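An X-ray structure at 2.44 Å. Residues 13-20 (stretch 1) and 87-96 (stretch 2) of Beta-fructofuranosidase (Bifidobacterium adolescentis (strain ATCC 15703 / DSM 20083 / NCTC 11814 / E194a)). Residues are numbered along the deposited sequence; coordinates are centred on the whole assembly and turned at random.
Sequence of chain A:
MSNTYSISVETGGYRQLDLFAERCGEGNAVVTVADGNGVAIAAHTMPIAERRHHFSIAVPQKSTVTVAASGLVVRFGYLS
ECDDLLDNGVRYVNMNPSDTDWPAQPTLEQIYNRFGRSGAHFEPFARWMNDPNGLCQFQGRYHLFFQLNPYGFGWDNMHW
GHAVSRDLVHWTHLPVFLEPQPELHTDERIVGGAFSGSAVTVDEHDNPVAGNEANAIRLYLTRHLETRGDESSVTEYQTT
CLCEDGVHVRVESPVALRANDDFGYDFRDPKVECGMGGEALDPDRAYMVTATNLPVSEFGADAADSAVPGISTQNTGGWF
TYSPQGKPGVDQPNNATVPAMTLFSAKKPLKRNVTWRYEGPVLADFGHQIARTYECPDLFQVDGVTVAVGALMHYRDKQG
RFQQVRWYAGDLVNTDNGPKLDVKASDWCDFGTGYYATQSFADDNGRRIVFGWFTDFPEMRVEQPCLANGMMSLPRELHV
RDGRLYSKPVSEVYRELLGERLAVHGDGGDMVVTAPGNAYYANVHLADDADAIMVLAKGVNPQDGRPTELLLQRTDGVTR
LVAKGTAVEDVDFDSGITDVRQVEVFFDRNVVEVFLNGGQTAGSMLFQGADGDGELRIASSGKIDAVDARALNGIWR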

# COMPACT_ATOMS: atom_id res chain seq x y z
N GLY A 13 12.46 24.56 -16.18
CA GLY A 13 13.75 24.32 -15.56
C GLY A 13 14.22 22.89 -15.59
O GLY A 13 15.26 22.57 -15.01
N TYR A 14 13.49 22.01 -16.27
CA TYR A 14 13.82 20.59 -16.30
C TYR A 14 14.82 20.30 -17.42
O TYR A 14 14.87 21.00 -18.43
CB TYR A 14 12.55 19.75 -16.47
CG TYR A 14 11.67 19.78 -15.24
CD1 TYR A 14 10.76 20.81 -15.04
CD2 TYR A 14 11.78 18.81 -14.27
CE1 TYR A 14 9.96 20.85 -13.91
CE2 TYR A 14 10.99 18.83 -13.14
CZ TYR A 14 10.08 19.85 -12.96
OH TYR A 14 9.30 19.88 -11.83
N ARG A 15 15.62 19.25 -17.21
CA ARG A 15 16.70 18.90 -18.12
C ARG A 15 16.53 17.53 -18.76
O ARG A 15 17.36 17.15 -19.59
CB ARG A 15 18.05 18.94 -17.39
CG ARG A 15 18.38 20.25 -16.72
CD ARG A 15 19.68 20.13 -15.94
NE ARG A 15 20.12 21.40 -15.37
CZ ARG A 15 19.78 21.82 -14.15
NH1 ARG A 15 19.00 21.08 -13.38
NH2 ARG A 15 20.23 22.99 -13.71
N GLN A 16 15.49 16.79 -18.41
CA GLN A 16 15.38 15.40 -18.81
C GLN A 16 13.92 15.04 -19.04
O GLN A 16 13.05 15.46 -18.27
CB GLN A 16 16.01 14.49 -17.75
CG GLN A 16 16.01 13.01 -18.08
CD GLN A 16 16.73 12.21 -17.01
OE1 GLN A 16 17.90 12.45 -16.72
NE2 GLN A 16 16.03 11.26 -16.41
N LEU A 17 13.67 14.26 -20.09
CA LEU A 17 12.33 13.80 -20.43
C LEU A 17 12.30 12.28 -20.35
O LEU A 17 13.05 11.61 -21.07
CB LEU A 17 11.92 14.28 -21.83
CG LEU A 17 10.59 13.74 -22.38
CD1 LEU A 17 9.42 14.25 -21.55
CD2 LEU A 17 10.43 14.13 -23.84
N ASP A 18 11.45 11.75 -19.49
CA ASP A 18 11.34 10.31 -19.27
C ASP A 18 10.08 9.78 -19.92
O ASP A 18 8.99 10.32 -19.69
CB ASP A 18 11.35 9.99 -17.77
CG ASP A 18 12.71 10.17 -17.14
OD1 ASP A 18 13.10 11.33 -16.88
OD2 ASP A 18 13.39 9.15 -16.90
N LEU A 19 10.22 8.74 -20.74
CA LEU A 19 9.09 8.13 -21.44
C LEU A 19 9.14 6.63 -21.25
O LEU A 19 10.17 6.00 -21.48
CB LEU A 19 9.12 8.48 -22.93
CG LEU A 19 9.20 9.96 -23.30
CD1 LEU A 19 9.30 10.13 -24.80
CD2 LEU A 19 8.00 10.72 -22.75
N PHE A 20 8.01 6.05 -20.84
CA PHE A 20 7.86 4.60 -20.71
C PHE A 20 7.04 4.12 -21.90
O PHE A 20 5.82 4.28 -21.95
CB PHE A 20 7.20 4.25 -19.38
CG PHE A 20 8.05 4.59 -18.18
CD1 PHE A 20 8.10 5.89 -17.70
CD2 PHE A 20 8.80 3.62 -17.55
CE1 PHE A 20 8.88 6.21 -16.61
CE2 PHE A 20 9.59 3.94 -16.45
CZ PHE A 20 9.63 5.24 -15.98
N ASP A 87 12.32 19.02 -3.79
CA ASP A 87 11.32 20.02 -3.44
C ASP A 87 10.35 20.31 -4.58
O ASP A 87 9.17 20.56 -4.32
CB ASP A 87 12.00 21.32 -3.01
CG ASP A 87 12.88 21.15 -1.78
OD1 ASP A 87 12.42 20.50 -0.81
OD2 ASP A 87 14.02 21.66 -1.79
N ASN A 88 10.83 20.29 -5.82
CA ASN A 88 9.96 20.58 -6.95
C ASN A 88 9.30 19.33 -7.52
O ASN A 88 8.16 19.41 -7.98
CB ASN A 88 10.76 21.26 -8.06
CG ASN A 88 11.30 22.60 -7.63
OD1 ASN A 88 10.54 23.56 -7.48
ND2 ASN A 88 12.61 22.68 -7.44
N GLY A 89 9.98 18.20 -7.49
CA GLY A 89 9.44 16.97 -8.04
C GLY A 89 9.40 16.99 -9.55
O GLY A 89 9.83 17.93 -10.22
N VAL A 90 8.88 15.90 -10.10
CA VAL A 90 8.73 15.75 -11.55
C VAL A 90 7.43 16.41 -11.98
O VAL A 90 6.57 16.72 -11.15
CB VAL A 90 8.77 14.27 -11.97
CG1 VAL A 90 10.09 13.63 -11.58
CG2 VAL A 90 7.60 13.51 -11.36
N ARG A 91 7.29 16.64 -13.29
CA ARG A 91 6.06 17.15 -13.87
C ARG A 91 5.59 16.17 -14.93
O ARG A 91 6.35 15.85 -15.85
CB ARG A 91 6.24 18.54 -14.47
CG ARG A 91 6.61 19.62 -13.46
CD ARG A 91 5.58 19.75 -12.36
NE ARG A 91 5.81 20.93 -11.53
CZ ARG A 91 6.63 20.96 -10.48
N TYR A 92 4.36 15.70 -14.80
CA TYR A 92 3.85 14.65 -15.68
C TYR A 92 3.78 15.13 -17.12
O TYR A 92 3.45 16.29 -17.40
CB TYR A 92 2.48 14.19 -15.21
CG TYR A 92 1.98 12.96 -15.93
CD1 TYR A 92 2.53 11.71 -15.68
CD2 TYR A 92 0.95 13.05 -16.86
CE1 TYR A 92 2.09 10.59 -16.34
CE2 TYR A 92 0.49 11.93 -17.52
CZ TYR A 92 1.06 10.70 -17.26
OH TYR A 92 0.61 9.58 -17.92
N VAL A 93 4.11 14.22 -18.04
CA VAL A 93 4.00 14.46 -19.48
C VAL A 93 3.07 13.40 -20.06
O VAL A 93 3.30 12.20 -19.85
CB VAL A 93 5.38 14.42 -20.17
CG1 VAL A 93 5.21 14.46 -21.68
CG2 VAL A 93 6.23 15.59 -19.70
N ASN A 94 2.03 13.84 -20.76
CA ASN A 94 1.01 12.95 -21.31
C ASN A 94 1.29 12.74 -22.80
O ASN A 94 1.00 13.60 -23.62
CB ASN A 94 -0.38 13.52 -21.09
CG ASN A 94 -1.46 12.77 -21.85
OD1 ASN A 94 -1.34 11.57 -22.11
ND2 ASN A 94 -2.51 13.48 -22.23
N MET A 95 1.86 11.57 -23.13
CA MET A 95 2.02 11.16 -24.52
C MET A 95 1.23 9.89 -24.81
O MET A 95 1.53 9.18 -25.77
CB MET A 95 3.49 10.97 -24.86
CG MET A 95 3.83 11.25 -26.31
SD MET A 95 5.59 11.26 -26.65
CE MET A 95 5.57 11.46 -28.43
N ASN A 96 0.23 9.59 -23.98
CA ASN A 96 -0.60 8.41 -24.17
C ASN A 96 -1.77 8.76 -25.08
O ASN A 96 -2.61 9.59 -24.70
CB ASN A 96 -1.11 7.89 -22.84
CG ASN A 96 -1.63 6.47 -22.92
OD1 ASN A 96 -2.07 6.01 -23.97
ND2 ASN A 96 -1.59 5.76 -21.79

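Stretch 1 enters as a loop and becomes a strand at Q16, whereas stretch 2 leaves the end of a helix at N88 and continues in a largely extended course. The touching parts run in broadly the same direction, their end-to-end vectors 37° apart, but the backbones stay well separated: the CA atoms of Y14 and V90 lie 8.5 Å apart, and those of L19 and M95 8.3 Å. No backbone-to-backbone hydrogen bond joins them. Side chains bridge the gap, burying a modest 286 Å² in total.

Y14 makes the largest contribution. Its CA-to-CB bond points toward stretch 2, and with chi1 at -69° (m) and chi2 at 85° the ring extends across the gap and delivers its hydroxyl to the turn after the helix. There Y14 OH donates a short hydrogen bond to G89 O, at 2.6 Å, the one hydrogen bond between the stretches. The acceptor lies near the plane of the ring, at its edge, as expected for a phenol hydrogen bond. G89 is the first residue to leave helical geometry, with phi/psi of 72°/-178°; positive phi favours glycine by itself, and a CB here would point away from stretch 1.

R91 also approaches the hydroxyl. Its CA-to-CB bond points toward stretch 1, chi1 at -63° (m) places R91 CG 3.2 Å from Y14 OH, and chi2 at -58° (m) sets the course of the chain beyond it. This is a close contact with an aliphatic carbon, oblique to the ring. The contact is made through CG; NH1 and NH2 are not modelled, so nothing can be said of the guanidinium's polar contacts.

Farther along, the contacts are apolar. The CA-to-CB bond of L17 points sideways, but its t,p rotamer (174°, 65°) brings the end of the chain nearer, and L17 CD1 meets V93 CG2 at 3.9 Å. The CA-to-CB bond of V93 points toward stretch 1, and its chi1 is 172° (t). L19 also starts sideways and uses a different rotamer, m,t (-54°, 177°), to bring CD1 to 4.3 Å from M95 SD. The methionine is extended, with chi2 and chi3 both t, and its thioether sulfur is polarizable enough to pack against a methyl group. All four residues are buried.

Between the two leucines, D18 takes no part in this packing; its OD1 instead accepts a hydrogen bond from Q16 NE2 at 3.0 Å, within stretch 1.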